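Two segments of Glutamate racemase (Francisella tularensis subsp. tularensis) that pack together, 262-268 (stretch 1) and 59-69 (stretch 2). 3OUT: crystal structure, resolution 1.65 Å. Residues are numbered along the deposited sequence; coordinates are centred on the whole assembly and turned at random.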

# COMPACT_ATOMS: atom_id res chain seq x y z
N ILE B 262 4.74 -15.03 -1.05
CA ILE B 262 4.17 -13.77 -0.64
C ILE B 262 5.24 -12.68 -0.58
O ILE B 262 6.27 -12.84 0.09
CB ILE B 262 3.35 -13.95 0.70
CG1 ILE B 262 2.64 -12.66 1.11
CG2 ILE B 262 4.21 -14.43 1.86
CD1 ILE B 262 1.38 -12.45 0.41
N VAL B 263 5.00 -11.60 -1.30
CA VAL B 263 5.88 -10.45 -1.35
C VAL B 263 5.11 -9.18 -1.01
O VAL B 263 3.87 -9.17 -0.89
CB VAL B 263 6.53 -10.33 -2.76
CG1 VAL B 263 7.30 -11.65 -3.14
CG2 VAL B 263 5.50 -9.94 -3.79
N SER B 264 5.87 -8.11 -0.81
CA SER B 264 5.35 -6.80 -0.50
C SER B 264 5.86 -5.75 -1.45
O SER B 264 7.04 -5.78 -1.88
CB SER B 264 5.77 -6.42 0.92
OG SER B 264 5.22 -5.17 1.27
N LEU B 265 4.96 -4.83 -1.79
CA LEU B 265 5.29 -3.63 -2.57
C LEU B 265 5.53 -2.42 -1.67
O LEU B 265 5.66 -1.31 -2.18
CB LEU B 265 4.24 -3.36 -3.63
CG LEU B 265 4.18 -4.41 -4.75
CD1 LEU B 265 2.94 -4.18 -5.66
CD2 LEU B 265 5.47 -4.46 -5.56
N ASP B 266 5.63 -2.61 -0.35
CA ASP B 266 5.79 -1.48 0.58
C ASP B 266 6.99 -0.56 0.23
O ASP B 266 6.92 0.65 0.45
CB ASP B 266 5.95 -1.96 2.03
CG ASP B 266 4.68 -2.53 2.63
OD1 ASP B 266 3.56 -2.32 2.10
OD2 ASP B 266 4.84 -3.17 3.72
N SER B 267 8.07 -1.14 -0.26
CA SER B 267 9.29 -0.37 -0.58
C SER B 267 9.35 0.14 -1.99
O SER B 267 10.39 0.68 -2.37
CB SER B 267 10.56 -1.19 -0.31
OG SER B 267 10.59 -1.59 1.04
N TYR B 268 8.27 0.02 -2.75
CA TYR B 268 8.29 0.31 -4.18
C TYR B 268 7.39 1.47 -4.54
O TYR B 268 6.56 1.96 -3.75
CB TYR B 268 7.93 -0.96 -4.99
CG TYR B 268 9.02 -1.98 -4.98
CD1 TYR B 268 10.03 -1.92 -5.93
CD2 TYR B 268 9.10 -2.97 -4.00
CE1 TYR B 268 11.04 -2.80 -5.94
CE2 TYR B 268 10.16 -3.89 -4.01
CZ TYR B 268 11.11 -3.80 -4.98
OH TYR B 268 12.18 -4.66 -5.03
OXT TYR B 268 7.52 1.98 -5.66
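Stretch 2, residues 59-69: AQTAKFLIDQE

Most of stretch 2 is helix, continuing one that begins earlier in the chain. Its phi/psi values stay near -62/-42 from Ala59 to Ile66, and i to i+4 hydrogen bonds run from Lys63 N to Ala59 O (3.1 Å) through Asp67 N to Lys63 O (3.0 Å). Glu69, at phi 58°, is the first residue to leave helical conformation. Stretch 1, the chain's C-terminus, is mostly irregular and closes in a type I turn from Leu265 to Tyr268, with Tyr268 N hydrogen-bonded to Leu265 O at 3.0 Å. The nearest CA atoms across the contact are those of Tyr268 and Gln60, 5.0 Å apart. By the CA positions, stretch 1 runs roughly across the helix, while the Tyr268 side chain, from CA to OH, points along it toward its C-terminal end.

Tyr268 lies along the helix, touching Gln60, Lys63, Phe64 and Asp67, positions i, i+3, i+4 and i+7, which fall on one side of a helix. At its backbone end, Gln60 NE2 donates to Tyr268 O (3.2 Å, 167°); the same NE2 is 3.1 Å from Leu265 O, but the angle is too poor for a hydrogen bond. At the far end of the ring, Tyr268 OH donates to Asp67 OD2 at 3.0 Å. Between these anchors, Phe64 CB sits over one face of the Tyr268 ring, 4.3 Å from the centroid and 9° off the normal. The Phe64 ring turns its edge toward the Tyr268 face in an offset arrangement, centroids 5.6 Å apart and planes at 60°.

Phe64 also meets the first residue of the turn, with Leu265 CD2 3.8 Å from Phe64 CB, and the chain before it, with Val263 CB 4.3 Å from Phe64 CE2. The terminal carboxylate remains short of a salt bridge, with Tyr268 OXT 4.1 Å from Lys63 NZ; water 1 spans the gap, accepting from Lys63 NZ (2.8 Å) and donating to Tyr268 OXT (2.5 Å).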

# COMPACT_ATOMS: atom_id res chain seq x y z
N ALA B 59 3.05 1.35 -11.23
CA ALA B 59 4.44 1.81 -11.09
C ALA B 59 5.19 0.94 -10.07
O ALA B 59 6.33 0.60 -10.27
CB ALA B 59 4.52 3.30 -10.75
N GLN B 60 4.52 0.52 -8.99
CA GLN B 60 5.15 -0.29 -7.99
C GLN B 60 5.53 -1.67 -8.54
O GLN B 60 6.67 -2.12 -8.36
CB GLN B 60 4.23 -0.46 -6.78
CG GLN B 60 3.88 0.86 -6.04
CD GLN B 60 3.08 0.55 -4.83
OE1 GLN B 60 1.92 0.19 -4.94
NE2 GLN B 60 3.70 0.64 -3.64
N THR B 61 4.59 -2.34 -9.23
CA THR B 61 4.84 -3.67 -9.80
C THR B 61 5.95 -3.56 -10.84
O THR B 61 6.81 -4.41 -10.91
CB THR B 61 3.59 -4.27 -10.41
OG1 THR B 61 2.63 -4.45 -9.36
CG2 THR B 61 3.88 -5.63 -11.08
N ALA B 62 5.93 -2.53 -11.66
CA ALA B 62 6.98 -2.34 -12.66
C ALA B 62 8.34 -2.27 -12.04
O ALA B 62 9.28 -2.95 -12.50
CB ALA B 62 6.72 -1.08 -13.54
N LYS B 63 8.47 -1.49 -10.96
CA LYS B 63 9.75 -1.37 -10.29
C LYS B 63 10.18 -2.72 -9.70
O LYS B 63 11.36 -3.08 -9.75
CB LYS B 63 9.72 -0.26 -9.23
CG LYS B 63 9.53 1.09 -9.88
CD LYS B 63 9.22 2.20 -8.87
CE LYS B 63 8.83 3.49 -9.58
NZ LYS B 63 8.54 4.64 -8.59
N PHE B 64 9.25 -3.46 -9.11
CA PHE B 64 9.57 -4.77 -8.57
C PHE B 64 10.12 -5.66 -9.68
O PHE B 64 11.13 -6.34 -9.49
CB PHE B 64 8.33 -5.41 -7.92
CG PHE B 64 8.58 -6.77 -7.35
CD1 PHE B 64 8.61 -7.89 -8.15
CD2 PHE B 64 8.84 -6.92 -6.00
CE1 PHE B 64 8.86 -9.12 -7.62
CE2 PHE B 64 9.09 -8.17 -5.46
CZ PHE B 64 9.09 -9.28 -6.29
N LEU B 65 9.48 -5.68 -10.84
CA LEU B 65 9.94 -6.60 -11.89
C LEU B 65 11.30 -6.21 -12.45
O LEU B 65 12.11 -7.07 -12.75
CB LEU B 65 8.90 -6.67 -13.02
CG LEU B 65 7.65 -7.47 -12.70
CD1 LEU B 65 6.58 -7.32 -13.77
CD2 LEU B 65 7.95 -8.97 -12.42
N ILE B 66 11.52 -4.90 -12.61
CA ILE B 66 12.79 -4.39 -13.13
C ILE B 66 13.94 -4.71 -12.17
O ILE B 66 15.03 -5.06 -12.60
CB ILE B 66 12.71 -2.91 -13.52
CG1 ILE B 66 11.76 -2.73 -14.71
CG2 ILE B 66 14.13 -2.31 -13.78
CD1 ILE B 66 12.11 -3.43 -16.08
N ASP B 67 13.68 -4.70 -10.87
CA ASP B 67 14.66 -5.12 -9.87
C ASP B 67 15.01 -6.59 -9.95
O ASP B 67 16.10 -7.00 -9.48
CB ASP B 67 14.14 -4.84 -8.45
CG ASP B 67 14.50 -3.48 -7.94
OD1 ASP B 67 14.97 -2.63 -8.71
OD2 ASP B 67 14.24 -3.30 -6.72
N GLN B 68 14.14 -7.40 -10.56
CA GLN B 68 14.44 -8.83 -10.79
C GLN B 68 15.19 -9.07 -12.10
O GLN B 68 15.52 -10.24 -12.44
CB GLN B 68 13.18 -9.70 -10.82
CG GLN B 68 12.17 -9.47 -9.75
CD GLN B 68 12.71 -9.46 -8.36
OE1 GLN B 68 13.23 -10.49 -7.90
NE2 GLN B 68 12.55 -8.30 -7.64
N GLU B 69 15.45 -8.00 -12.83
CA GLU B 69 16.23 -8.04 -14.08
C GLU B 69 15.58 -8.99 -15.10
O GLU B 69 16.25 -9.88 -15.66
CB GLU B 69 17.70 -8.35 -13.84
CG GLU B 69 18.41 -7.25 -13.08
CD GLU B 69 19.88 -7.51 -12.83
OE1 GLU B 69 20.29 -8.65 -12.50
OE2 GLU B 69 20.64 -6.56 -13.02
O HOH W 1 6.33 3.50 -7.30